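Local coordinates for protein 433aa long hypothetical phosphoribosylglycinamide formyl transferase (Pyrococcus horikoshii, PDB 2DWC) that is an ATP-grasp-fold protein of the PurT family, modelled with adenosine-5'-diphosphate in its pocket, at residues 368-373 with 391-396; 344-349 with 403-408; 147-152 with 180-185; 240-245 with 297-302; 19-24 with 42-47. One frame throughout, in Å; residues are numbered along the deposited sequence.

Contact 1: residues 368-373 with 391-396; sequences VPNATV and LAWDKD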
# COMPACT_ATOMS: atom_id res chain seq x y z
N VAL B 368 13.36 7.62 -12.83
CA VAL B 368 14.32 7.85 -11.73
C VAL B 368 14.28 6.67 -10.76
O VAL B 368 13.22 6.31 -10.18
CB VAL B 368 13.98 9.16 -10.98
CG1 VAL B 368 14.93 9.37 -9.77
CG2 VAL B 368 14.03 10.35 -11.96
N PRO B 369 15.43 6.01 -10.55
CA PRO B 369 15.43 4.85 -9.64
C PRO B 369 15.27 5.23 -8.17
O PRO B 369 15.63 6.35 -7.75
CB PRO B 369 16.80 4.18 -9.91
CG PRO B 369 17.65 5.31 -10.37
CD PRO B 369 16.73 6.16 -11.24
N ASN B 370 14.68 4.30 -7.42
CA ASN B 370 14.46 4.46 -5.98
C ASN B 370 13.54 5.63 -5.65
O ASN B 370 13.77 6.36 -4.69
CB ASN B 370 15.79 4.67 -5.24
CG ASN B 370 16.80 3.54 -5.51
OD1 ASN B 370 16.42 2.40 -5.76
ND2 ASN B 370 18.09 3.86 -5.44
N ALA B 371 12.55 5.85 -6.50
CA ALA B 371 11.56 6.88 -6.23
C ALA B 371 10.29 6.48 -6.95
O ALA B 371 10.27 5.59 -7.80
CB ALA B 371 12.03 8.20 -6.77
N THR B 372 9.20 7.13 -6.57
CA THR B 372 7.95 6.92 -7.29
C THR B 372 7.05 8.08 -6.95
O THR B 372 7.49 9.01 -6.28
CB THR B 372 7.26 5.55 -6.98
OG1 THR B 372 6.19 5.36 -7.94
CG2 THR B 372 6.69 5.52 -5.55
N VAL B 373 5.81 8.09 -7.45
CA VAL B 373 4.91 9.17 -7.07
C VAL B 373 3.58 8.58 -6.62
O VAL B 373 3.24 7.43 -6.93
CB VAL B 373 4.60 10.15 -8.27
CG1 VAL B 373 5.92 10.82 -8.79
CG2 VAL B 373 3.90 9.39 -9.37
N LEU B 391 8.04 10.40 -3.75
CA LEU B 391 8.64 9.66 -2.61
C LEU B 391 9.97 9.12 -3.12
O LEU B 391 10.03 8.63 -4.24
CB LEU B 391 7.81 8.43 -2.26
CG LEU B 391 6.71 8.46 -1.23
CD1 LEU B 391 6.00 7.09 -1.23
CD2 LEU B 391 7.31 8.73 0.15
N ALA B 392 11.02 9.18 -2.32
CA ALA B 392 12.30 8.64 -2.77
C ALA B 392 13.02 8.06 -1.55
O ALA B 392 12.86 8.58 -0.44
CB ALA B 392 13.16 9.75 -3.40
N TRP B 393 13.81 7.02 -1.75
CA TRP B 393 14.55 6.44 -0.60
C TRP B 393 16.02 6.22 -0.98
O TRP B 393 16.35 6.06 -2.15
CB TRP B 393 13.93 5.10 -0.20
CG TRP B 393 13.51 4.21 -1.41
CD1 TRP B 393 14.23 3.20 -1.98
CD2 TRP B 393 12.32 4.35 -2.23
NE1 TRP B 393 13.59 2.70 -3.10
CE2 TRP B 393 12.41 3.39 -3.27
CE3 TRP B 393 11.20 5.20 -2.19
CZ2 TRP B 393 11.42 3.25 -4.26
CZ3 TRP B 393 10.21 5.06 -3.18
CH2 TRP B 393 10.32 4.09 -4.20
N ASP B 394 16.86 6.16 0.04
CA ASP B 394 18.30 5.95 -0.21
C ASP B 394 18.96 5.73 1.14
O ASP B 394 18.45 6.12 2.16
CB ASP B 394 18.92 7.18 -0.85
CG ASP B 394 20.30 6.90 -1.43
OD1 ASP B 394 21.32 7.12 -0.73
OD2 ASP B 394 20.36 6.45 -2.58
N LYS B 395 20.12 5.08 1.12
CA LYS B 395 20.87 4.88 2.35
C LYS B 395 21.26 6.22 2.93
O LYS B 395 21.50 6.35 4.15
CB LYS B 395 22.12 4.05 2.05
CG LYS B 395 21.81 2.60 1.84
CD LYS B 395 23.05 1.77 1.52
CE LYS B 395 22.71 0.28 1.44
NZ LYS B 395 21.64 -0.01 0.44
N ASP B 396 21.35 7.23 2.08
CA ASP B 396 21.72 8.58 2.50
C ASP B 396 20.49 9.46 2.40
O ASP B 396 20.00 9.71 1.28
CB ASP B 396 22.84 9.11 1.58
CG ASP B 396 23.38 10.49 1.97
OD1 ASP B 396 24.51 10.81 1.55
OD2 ASP B 396 22.72 11.28 2.67
O HOH W 1 18.24 6.73 -4.10

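Contact 2: residues 344-349 with 403-408; sequences ATHVIK and KAEMVA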
# COMPACT_ATOMS: atom_id res chain seq x y z
N ALA B 344 12.41 10.38 1.76
CA ALA B 344 11.95 11.75 1.76
C ALA B 344 10.78 11.90 0.82
O ALA B 344 10.56 11.04 -0.04
CB ALA B 344 13.09 12.67 1.23
N THR B 345 10.05 13.00 0.98
CA THR B 345 8.92 13.32 0.11
C THR B 345 9.07 14.76 -0.36
O THR B 345 9.79 15.55 0.24
CB THR B 345 7.56 13.27 0.82
OG1 THR B 345 7.47 14.36 1.75
CG2 THR B 345 7.36 11.95 1.54
N HIS B 346 8.42 15.08 -1.47
CA HIS B 346 8.33 16.45 -1.93
C HIS B 346 6.91 16.57 -2.52
O HIS B 346 6.47 15.70 -3.28
CB HIS B 346 9.38 16.78 -2.98
CG HIS B 346 9.51 18.25 -3.23
ND1 HIS B 346 8.53 18.98 -3.89
CD2 HIS B 346 10.43 19.16 -2.81
CE1 HIS B 346 8.85 20.27 -3.86
NE2 HIS B 346 9.99 20.40 -3.21
N VAL B 347 6.19 17.61 -2.13
CA VAL B 347 4.83 17.79 -2.63
C VAL B 347 4.75 18.11 -4.11
O VAL B 347 5.72 18.58 -4.72
CB VAL B 347 4.08 18.91 -1.84
CG1 VAL B 347 4.14 18.59 -0.34
CG2 VAL B 347 4.73 20.29 -2.12
N ILE B 348 3.58 17.80 -4.69
CA ILE B 348 3.26 18.12 -6.08
C ILE B 348 2.02 18.98 -5.89
O ILE B 348 0.94 18.49 -5.53
CB ILE B 348 2.93 16.85 -6.89
CG1 ILE B 348 4.20 15.95 -6.98
CG2 ILE B 348 2.49 17.25 -8.28
CD1 ILE B 348 3.91 14.55 -7.56
N LYS B 349 2.20 20.30 -6.08
CA LYS B 349 1.09 21.24 -5.84
C LYS B 349 0.60 21.91 -7.09
O LYS B 349 1.39 22.19 -7.99
CB LYS B 349 1.52 22.34 -4.85
CG LYS B 349 2.12 21.84 -3.56
CD LYS B 349 1.96 22.87 -2.45
CE LYS B 349 2.32 24.27 -2.93
NZ LYS B 349 1.85 25.30 -1.95
N LYS B 403 16.53 13.75 -4.37
CA LYS B 403 15.83 12.99 -5.39
C LYS B 403 14.30 13.21 -5.42
O LYS B 403 13.72 13.34 -6.52
CB LYS B 403 16.13 11.53 -5.21
CG LYS B 403 15.53 10.65 -6.25
CD LYS B 403 16.11 9.26 -6.10
CE LYS B 403 17.48 9.16 -6.76
NZ LYS B 403 17.94 7.75 -6.84
N ALA B 404 13.67 13.23 -4.25
CA ALA B 404 12.22 13.49 -4.18
C ALA B 404 11.94 14.86 -4.79
O ALA B 404 10.99 15.04 -5.54
CB ALA B 404 11.71 13.43 -2.71
N GLU B 405 12.77 15.84 -4.45
CA GLU B 405 12.59 17.17 -5.03
C GLU B 405 12.72 17.15 -6.55
O GLU B 405 11.90 17.76 -7.28
CB GLU B 405 13.61 18.15 -4.46
CG GLU B 405 13.45 19.55 -4.97
CD GLU B 405 14.51 20.47 -4.38
OE1 GLU B 405 15.65 20.00 -4.16
OE2 GLU B 405 14.20 21.66 -4.15
N MET B 406 13.75 16.46 -7.07
CA MET B 406 13.95 16.40 -8.50
C MET B 406 12.77 15.73 -9.21
O MET B 406 12.32 16.21 -10.24
CB MET B 406 15.26 15.66 -8.81
CG MET B 406 15.43 15.31 -10.27
SD MET B 406 17.00 14.48 -10.60
CE MET B 406 16.66 12.72 -10.10
N VAL B 407 12.28 14.62 -8.67
CA VAL B 407 11.12 13.92 -9.26
C VAL B 407 9.88 14.82 -9.25
O VAL B 407 9.17 14.94 -10.27
CB VAL B 407 10.84 12.58 -8.49
CG1 VAL B 407 9.49 11.94 -8.98
CG2 VAL B 407 11.98 11.59 -8.76
N ALA B 408 9.61 15.49 -8.14
CA ALA B 408 8.44 16.37 -8.11
C ALA B 408 8.55 17.46 -9.16
O ALA B 408 7.57 17.80 -9.83
CB ALA B 408 8.27 17.00 -6.73
O HOH W 2 11.40 22.81 -3.78

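Contact 3: residues 147-152 with 180-185; sequences ELYEAC and DIPKAW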
# COMPACT_ATOMS: atom_id res chain seq x y z
N GLU B 147 -2.82 45.57 24.16
CA GLU B 147 -2.10 44.46 24.75
C GLU B 147 -1.10 43.90 23.75
O GLU B 147 -0.01 43.47 24.12
CB GLU B 147 -3.08 43.38 25.19
CG GLU B 147 -3.86 43.74 26.42
CD GLU B 147 -4.72 42.60 26.90
OE1 GLU B 147 -5.29 42.71 28.01
OE2 GLU B 147 -4.81 41.59 26.18
N LEU B 148 -1.48 43.93 22.47
CA LEU B 148 -0.58 43.43 21.43
C LEU B 148 0.72 44.26 21.41
O LEU B 148 1.82 43.70 21.34
CB LEU B 148 -1.27 43.50 20.06
CG LEU B 148 -0.93 42.45 18.99
CD1 LEU B 148 -0.76 43.16 17.68
CD2 LEU B 148 0.32 41.65 19.35
N TYR B 149 0.60 45.59 21.50
CA TYR B 149 1.79 46.45 21.50
C TYR B 149 2.69 46.12 22.66
O TYR B 149 3.90 45.95 22.50
CB TYR B 149 1.41 47.93 21.59
CG TYR B 149 1.25 48.60 20.26
CD1 TYR B 149 -0.01 48.85 19.73
CD2 TYR B 149 2.37 49.00 19.52
CE1 TYR B 149 -0.17 49.48 18.50
CE2 TYR B 149 2.24 49.63 18.28
CZ TYR B 149 0.96 49.87 17.78
OH TYR B 149 0.82 50.47 16.56
N GLU B 150 2.12 46.02 23.86
CA GLU B 150 2.91 45.73 25.04
C GLU B 150 3.53 44.34 24.95
O GLU B 150 4.69 44.14 25.34
CB GLU B 150 2.05 45.86 26.31
CG GLU B 150 2.83 45.67 27.62
CD GLU B 150 2.00 45.96 28.87
OE1 GLU B 150 0.76 46.12 28.76
OE2 GLU B 150 2.61 46.03 29.96
N ALA B 151 2.77 43.38 24.43
CA ALA B 151 3.26 42.01 24.31
C ALA B 151 4.45 41.94 23.34
O ALA B 151 5.49 41.37 23.67
CB ALA B 151 2.13 41.09 23.83
N CYS B 152 4.30 42.50 22.15
CA CYS B 152 5.40 42.46 21.18
C CYS B 152 6.66 43.13 21.75
O CYS B 152 7.77 42.64 21.56
CB CYS B 152 5.00 43.14 19.87
SG CYS B 152 3.77 42.20 18.90
N ASP B 180 5.09 46.93 12.45
CA ASP B 180 4.37 45.77 11.95
C ASP B 180 3.21 45.38 12.87
O ASP B 180 2.35 44.59 12.48
CB ASP B 180 5.32 44.57 11.82
CG ASP B 180 6.30 44.72 10.67
OD1 ASP B 180 7.41 44.15 10.75
OD2 ASP B 180 5.95 45.40 9.68
N ILE B 181 3.18 45.94 14.07
CA ILE B 181 2.13 45.60 15.02
C ILE B 181 0.72 45.86 14.48
O ILE B 181 -0.15 45.00 14.58
CB ILE B 181 2.38 46.30 16.37
CG1 ILE B 181 3.63 45.70 17.02
CG2 ILE B 181 1.16 46.16 17.29
CD1 ILE B 181 4.08 46.34 18.31
N PRO B 182 0.48 47.04 13.88
CA PRO B 182 -0.88 47.25 13.37
C PRO B 182 -1.25 46.23 12.27
O PRO B 182 -2.39 45.76 12.19
CB PRO B 182 -0.84 48.70 12.87
CG PRO B 182 0.62 48.91 12.54
CD PRO B 182 1.33 48.22 13.67
N LYS B 183 -0.28 45.88 11.44
CA LYS B 183 -0.49 44.92 10.36
C LYS B 183 -0.86 43.54 10.95
O LYS B 183 -1.73 42.84 10.45
CB LYS B 183 0.78 44.78 9.52
CG LYS B 183 1.44 46.12 9.16
CD LYS B 183 1.10 46.55 7.73
CE LYS B 183 1.74 45.62 6.71
NZ LYS B 183 1.41 46.01 5.31
N ALA B 184 -0.19 43.17 12.04
CA ALA B 184 -0.44 41.89 12.70
C ALA B 184 -1.81 41.82 13.36
O ALA B 184 -2.44 40.76 13.39
CB ALA B 184 0.64 41.62 13.73
N TRP B 185 -2.26 42.95 13.90
CA TRP B 185 -3.56 43.01 14.56
C TRP B 185 -4.63 42.73 13.52
O TRP B 185 -5.69 42.19 13.84
CB TRP B 185 -3.77 44.38 15.21
CG TRP B 185 -5.10 44.52 15.87
CD1 TRP B 185 -6.14 45.28 15.45
CD2 TRP B 185 -5.56 43.83 17.05
NE1 TRP B 185 -7.22 45.12 16.28
CE2 TRP B 185 -6.89 44.24 17.27
CE3 TRP B 185 -4.97 42.92 17.93
CZ2 TRP B 185 -7.65 43.76 18.35
CZ3 TRP B 185 -5.73 42.44 19.00
CH2 TRP B 185 -7.06 42.86 19.19

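Contact 4: residues 240-245 with 297-302; sequences GDYHAS and HDTGMV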
# COMPACT_ATOMS: atom_id res chain seq x y z
N GLY B 240 3.04 28.28 5.81
CA GLY B 240 2.02 27.41 6.36
C GLY B 240 1.82 26.06 5.71
O GLY B 240 1.01 25.26 6.21
N ASP B 241 2.52 25.77 4.62
CA ASP B 241 2.36 24.47 3.97
C ASP B 241 3.70 23.74 3.86
O ASP B 241 4.73 24.31 3.46
CB ASP B 241 1.72 24.64 2.58
CG ASP B 241 1.35 23.29 1.94
OD1 ASP B 241 2.26 22.60 1.41
OD2 ASP B 241 0.14 22.93 1.96
N TYR B 242 3.70 22.47 4.25
CA TYR B 242 4.93 21.72 4.18
C TYR B 242 5.19 21.47 2.69
O TYR B 242 4.26 21.40 1.86
CB TYR B 242 4.84 20.44 5.05
CG TYR B 242 4.82 19.13 4.28
CD1 TYR B 242 6.00 18.44 3.99
CD2 TYR B 242 3.62 18.61 3.81
CE1 TYR B 242 5.97 17.26 3.25
CE2 TYR B 242 3.59 17.45 3.06
CZ TYR B 242 4.77 16.78 2.78
OH TYR B 242 4.73 15.65 2.02
N HIS B 243 6.46 21.41 2.35
CA HIS B 243 6.88 21.24 0.98
C HIS B 243 7.66 19.95 0.82
O HIS B 243 7.60 19.31 -0.22
CB HIS B 243 7.77 22.43 0.56
CG HIS B 243 7.45 22.98 -0.79
ND1 HIS B 243 8.40 23.16 -1.78
CD2 HIS B 243 6.26 23.35 -1.35
CE1 HIS B 243 7.81 23.60 -2.88
NE2 HIS B 243 6.51 23.72 -2.64
N ALA B 244 8.42 19.58 1.85
CA ALA B 244 9.25 18.37 1.82
C ALA B 244 9.45 17.85 3.23
O ALA B 244 9.45 18.65 4.17
CB ALA B 244 10.65 18.69 1.20
N SER B 245 9.62 16.54 3.39
CA SER B 245 9.89 15.95 4.71
C SER B 245 10.81 14.78 4.50
O SER B 245 10.98 14.28 3.37
CB SER B 245 8.60 15.49 5.41
OG SER B 245 7.98 14.47 4.63
N HIS B 297 -0.09 13.20 10.25
CA HIS B 297 0.23 14.53 9.77
C HIS B 297 0.89 14.42 8.39
O HIS B 297 1.58 13.43 8.11
CB HIS B 297 1.22 15.14 10.78
CG HIS B 297 1.46 16.60 10.58
ND1 HIS B 297 0.46 17.54 10.70
CD2 HIS B 297 2.60 17.29 10.31
CE1 HIS B 297 0.96 18.75 10.50
NE2 HIS B 297 2.26 18.62 10.26
N ASP B 298 0.73 15.45 7.56
CA ASP B 298 1.30 15.35 6.23
C ASP B 298 2.79 15.07 6.12
O ASP B 298 3.20 14.31 5.26
CB ASP B 298 0.89 16.58 5.37
CG ASP B 298 1.19 17.92 6.03
OD1 ASP B 298 0.64 18.93 5.54
OD2 ASP B 298 1.96 17.97 7.02
N THR B 299 3.59 15.62 7.03
CA THR B 299 5.05 15.40 6.96
C THR B 299 5.35 13.93 7.13
O THR B 299 6.36 13.43 6.61
CB THR B 299 5.75 16.20 8.07
OG1 THR B 299 5.28 15.74 9.34
CG2 THR B 299 5.44 17.72 7.90
N GLY B 300 4.45 13.23 7.81
CA GLY B 300 4.60 11.80 8.04
C GLY B 300 4.39 10.94 6.80
O GLY B 300 4.59 9.74 6.88
N MET B 301 4.02 11.53 5.66
CA MET B 301 3.87 10.70 4.46
C MET B 301 5.19 10.06 4.08
O MET B 301 5.21 9.06 3.40
CB MET B 301 3.29 11.50 3.27
CG MET B 301 1.75 11.63 3.38
SD MET B 301 1.07 12.40 1.87
CE MET B 301 1.28 14.14 2.21
N VAL B 302 6.30 10.62 4.54
CA VAL B 302 7.59 9.96 4.25
C VAL B 302 7.61 8.49 4.73
O VAL B 302 8.26 7.62 4.12
CB VAL B 302 8.75 10.74 4.90
CG1 VAL B 302 8.64 10.74 6.42
CG2 VAL B 302 10.10 10.10 4.46

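Contact 5: residues 19-24 with 42-47; sequences AQKILL and GVEVVA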
# COMPACT_ATOMS: atom_id res chain seq x y z
N ALA B 19 -17.82 -7.76 10.12
CA ALA B 19 -16.91 -6.64 9.93
C ALA B 19 -16.66 -5.66 11.07
O ALA B 19 -17.60 -5.35 11.84
CB ALA B 19 -17.42 -5.78 8.73
N GLN B 20 -15.41 -5.18 11.15
CA GLN B 20 -15.09 -4.04 12.01
C GLN B 20 -15.24 -2.87 11.00
O GLN B 20 -15.15 -3.09 9.80
CB GLN B 20 -13.67 -4.07 12.51
CG GLN B 20 -13.62 -4.79 13.87
CD GLN B 20 -13.89 -6.27 13.66
OE1 GLN B 20 -13.31 -6.87 12.78
NE2 GLN B 20 -14.81 -6.84 14.45
N LYS B 21 -15.44 -1.65 11.50
CA LYS B 21 -15.69 -0.53 10.57
C LYS B 21 -15.09 0.78 11.11
O LYS B 21 -15.18 1.07 12.31
CB LYS B 21 -17.23 -0.33 10.45
CG LYS B 21 -17.64 0.78 9.45
CD LYS B 21 -19.16 1.05 9.60
CE LYS B 21 -19.94 -0.18 9.16
NZ LYS B 21 -21.42 0.05 9.31
N ILE B 22 -14.39 1.50 10.25
CA ILE B 22 -13.88 2.81 10.68
C ILE B 22 -14.65 3.88 9.92
O ILE B 22 -15.10 3.63 8.80
CB ILE B 22 -12.38 2.99 10.39
CG1 ILE B 22 -12.08 2.84 8.87
CG2 ILE B 22 -11.59 1.96 11.25
CD1 ILE B 22 -10.58 3.12 8.56
N LEU B 23 -14.79 5.06 10.54
CA LEU B 23 -15.50 6.18 9.93
C LEU B 23 -14.46 7.31 9.84
O LEU B 23 -14.02 7.83 10.88
CB LEU B 23 -16.69 6.61 10.82
CG LEU B 23 -17.50 7.76 10.23
CD1 LEU B 23 -18.19 7.33 8.92
CD2 LEU B 23 -18.54 8.21 11.26
N LEU B 24 -14.06 7.63 8.61
CA LEU B 24 -13.08 8.70 8.39
C LEU B 24 -13.80 10.05 8.26
O LEU B 24 -14.64 10.20 7.38
CB LEU B 24 -12.31 8.44 7.08
CG LEU B 24 -11.49 7.13 7.13
CD1 LEU B 24 -10.88 6.90 5.75
CD2 LEU B 24 -10.33 7.26 8.15
N GLY B 42 -8.97 -6.18 5.60
CA GLY B 42 -10.36 -6.58 5.54
C GLY B 42 -11.28 -5.79 6.47
O GLY B 42 -12.33 -6.30 6.86
N VAL B 43 -10.89 -4.56 6.81
CA VAL B 43 -11.69 -3.70 7.68
C VAL B 43 -12.57 -2.79 6.81
O VAL B 43 -12.11 -2.24 5.80
CB VAL B 43 -10.80 -2.87 8.60
CG1 VAL B 43 -11.64 -1.82 9.38
CG2 VAL B 43 -10.13 -3.86 9.64
N GLU B 44 -13.84 -2.65 7.21
CA GLU B 44 -14.79 -1.88 6.42
C GLU B 44 -14.53 -0.39 6.63
O GLU B 44 -14.35 0.06 7.75
CB GLU B 44 -16.21 -2.25 6.85
CG GLU B 44 -17.31 -1.72 5.87
CD GLU B 44 -18.63 -2.49 5.97
OE1 GLU B 44 -19.69 -1.84 5.90
OE2 GLU B 44 -18.60 -3.75 6.08
N VAL B 45 -14.59 0.39 5.55
CA VAL B 45 -14.30 1.83 5.63
C VAL B 45 -15.43 2.71 5.11
O VAL B 45 -15.91 2.49 4.00
CB VAL B 45 -13.07 2.20 4.73
CG1 VAL B 45 -12.72 3.69 4.87
CG2 VAL B 45 -11.87 1.36 5.16
N VAL B 46 -15.83 3.69 5.91
CA VAL B 46 -16.85 4.63 5.47
C VAL B 46 -16.10 5.97 5.54
O VAL B 46 -15.51 6.31 6.56
CB VAL B 46 -18.04 4.63 6.39
CG1 VAL B 46 -19.03 5.70 5.94
CG2 VAL B 46 -18.70 3.29 6.31
N ALA B 47 -16.13 6.71 4.42
CA ALA B 47 -15.39 7.97 4.31
C ALA B 47 -16.33 9.14 4.17
O ALA B 47 -17.22 9.11 3.32
CB ALA B 47 -14.48 7.88 3.05
O HOH W 3 -13.26 -6.21 9.57
O HOH W 4 -21.93 -2.32 8.04

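Contact 1: residues 368-373 with 391-396
The indole of Trp393 lies flat across the backbone of Asn370 and Ala371. Its CG sits between its own backbone N and carbonyl carbon (chi1 40°), which starts the ring back toward the facing strand. One ring face then receives Asn370 O, 3.4 Å above the plane and over its centre, with Ala371 N on the same face, offset toward the rim. The side chain of Asn370 reaches the five-membered part of the indole: its CB stands 4.0 Å from that ring's centroid, a CH-pi contact over the face. The amide plane is turned 45° from the indole. At the far end of the ring, CH2 meets the methyl CG2 of Thr372 at 4.1 Å.

Asn370 O also takes the backbone N-H of Trp393 at 3.0 Å, and Thr372 and Leu391 exchange two backbone hydrogen bonds as a hydrogen-bonded antiparallel pair. Ala371 and Ala392 form the adjacent non-hydrogen-bonded pair, their CB atoms 3.9 Å apart on the face turned away from Thr372 and Leu391. A water joins Asn370 ND2 to Trp393 O and Asp394 OD2, the last at 2.6 Å. Asp394 OD1 accepts from Asp396 N, closing an Asx turn, and Asp396 itself caps helix 397-409. Pro308 of the second subunit packs on Trp393. The arrangement is that of an antiparallel strand pair in the C-terminal PurT region, with an Asx turn leading from strand to helix.

Contact 2: residues 344-349 with 403-408
Van der Waals contacts carry most of the meeting between strand 344-349 and helix 403-408, whose axes run at 23° and approach to 6.7 Å. Two alanines one helical turn apart, Ala404 and Ala408, turn their methyls to the strand. The CB of Ala404 lies 4.2 Å from Ala344 CB, while that of Ala408 reaches CG1 of Ile348 at the same distance and comes to 3.5 Å from His346 ND1. The imidazole of His346, its CG anti to the backbone N (chi1 -167°), extends over the helix surface, and its CD2 meets Glu405 CB at 3.7 Å.

No direct hydrogen bond crosses the contact; the polar links are local or run through water. His346 ND1 donates to Val347 O at 3.0 Å, near the ring plane and on a carbonyl lone pair, which helps set the ring's rotation. At the other nitrogen, a water 2.8 Å from His346 NE2 donates to Glu405 OE2. His243 and His409 bring further rings against the imidazole.

With ND1 protonated, NE2 may be bare or protonated too; the carboxylate, with Glu405 OE2 4.5 Å from His346 NE2, would tend to stabilise the charged form, but the charge is not seen.

Contact 3: residues 147-152 with 180-185
The ring of Tyr149 has Ile181 CG2 over the centre of one face, 3.5 Å above the plane and only 2° off the ring normal, a nearly vertical CH-pi contact. The six ring carbons are thus almost equally far from that methyl. The other arm of Ile181 brings CD1 to 3.4 Å from Tyr149 CD2. At the phenol end, OH lies 3.7 Å from Pro182 CD, which approaches obliquely. The indole of Trp185 is likewise met obliquely, by CG of Leu148.

Ile181 is the knot of the contact. With CG1 anti to the carbonyl carbon (chi1 -68°) and CG2 anti to the backbone N, its two branches divide the work. CG2 also touches Leu148 CD1 at 3.6 Å, the two side chains running antiparallel to one another as they pass, while CD1 rests against Cys152 CB at 3.7 Å. Leu148 CD1 goes on to Trp185 CB at 4.1 Å. No hydrogen bond crosses between the segments, and the contact is mainly apolar.

The two short helical segments cross at 124°, with axes 10.2 Å apart. Both pack on the antiparallel sheet of the ATP-grasp region: Leu148 and Cys152 reach Thr161 and Val201 on strands 159-163 and 199-203, whereas Ala184 meets Thr161 and, on the outer strand 173-175, Tyr173.

Contact 4: residues 240-245 with 297-302
Tyr242 turns its ring to the 3-10 turn 298-301, where Thr299 CA stands over the centre of one face, 4.3 Å from the centroid, in a CH-pi contact. The carboxylate of Asp298 passes Tyr242 the opposite way, its plane turned 48° from the ring and Asp298 CG only 3.4 Å from Tyr242 CD2. At the ring edge, near its plane, the methyl CE of Met301 comes to 3.8 Å from Tyr242 OH.

One hydrogen bond crosses directly. Ser245 OG, lying between its backbone N and carbonyl carbon (chi1 62°), donates to Thr299 O at 2.8 Å, in the carbonyl plane and on a lone pair. Val302 CB packs on the same hydroxyl at 3.8 Å. Within the turn, Gly300 N and Met301 N bond back to His297 O and Asp298 O.

Charge enters through Arg386, which salt-bridges Asp298; its bridge to Asp241 involves a poorly ordered residue. Ser245 OG and Tyr242 OH both hydrogen-bond Thr345 OG1 on the neighbouring strand. With its proton directed to Thr299 O, Ser245 OG would probably accept from Thr345 OG1, a buried hydroxyl relay that ends on a backbone carbonyl, while Arg386 probably offsets the aspartate charge.

Contact 5: residues 19-24 with 42-47
Lys21 to Leu24 pair in register with Glu44 to Ala47 as adjacent parallel strands of a Rossmann-like sheet, the two ends of a beta-alpha-beta unit whose crossover is helix 29-40. Four backbone bonds lace them: Glu44 N to Gln20 O, Ile22 N to Glu44 O, Val46 N to Ile22 O and Leu24 N to Val46 O, the last at 2.8 Å. The carbonyls of Glu44 and Val46 also receive a CA-H contact, from Lys21 and Leu23.

The side chains of Lys21 and Glu44 run alongside each other in the same direction, but Lys21 NZ stays 4.3 Å from Glu44 OE1, beyond a salt bridge. A water spans them, accepting from NZ at 2.7 Å and donating to OE1 at 3.1 Å. Their salt bridges lie outside, Lys21 with Glu81 and Glu44 with Arg62, and Glu44 OE2 accepts from Thr15 N. A second water accepts from Gln20 N and donates to Gly42 O, both at 2.9 Å; Gln20 OE1 is taken by Gly12 N.

On the helix-facing side Ile22 CG1 meets Val45 CG2 at 4.0 Å. On the opposite face Leu23, its CG anti to the backbone N (chi1 -179°), presses CD1 tightly on Val46 CG1, at 3.5 Å.

In the fold
Contacts 1, 2 and 4 form one continuous block on a large mixed sheet. Strand 343-349 pairs with 241-247 on one side and 386-393 on the other, so contact 2 lies between its neighbours, about 10 Å from contact 1 and about 11 Å from contact 4, centre to centre. Ala344 N bonds to Ala392 O, and Thr345 N to Ser245 O. Contact 3 shares the ATP-grasp region with contact 4 but touches none of the others, and contact 5 lies in the preATP-grasp region, its centre about 47 Å from that of contact 3. Of contacts 2, 3 and 4, contact 4 comes nearest the bound ADP, about 8 Å from the side chain of Tyr242.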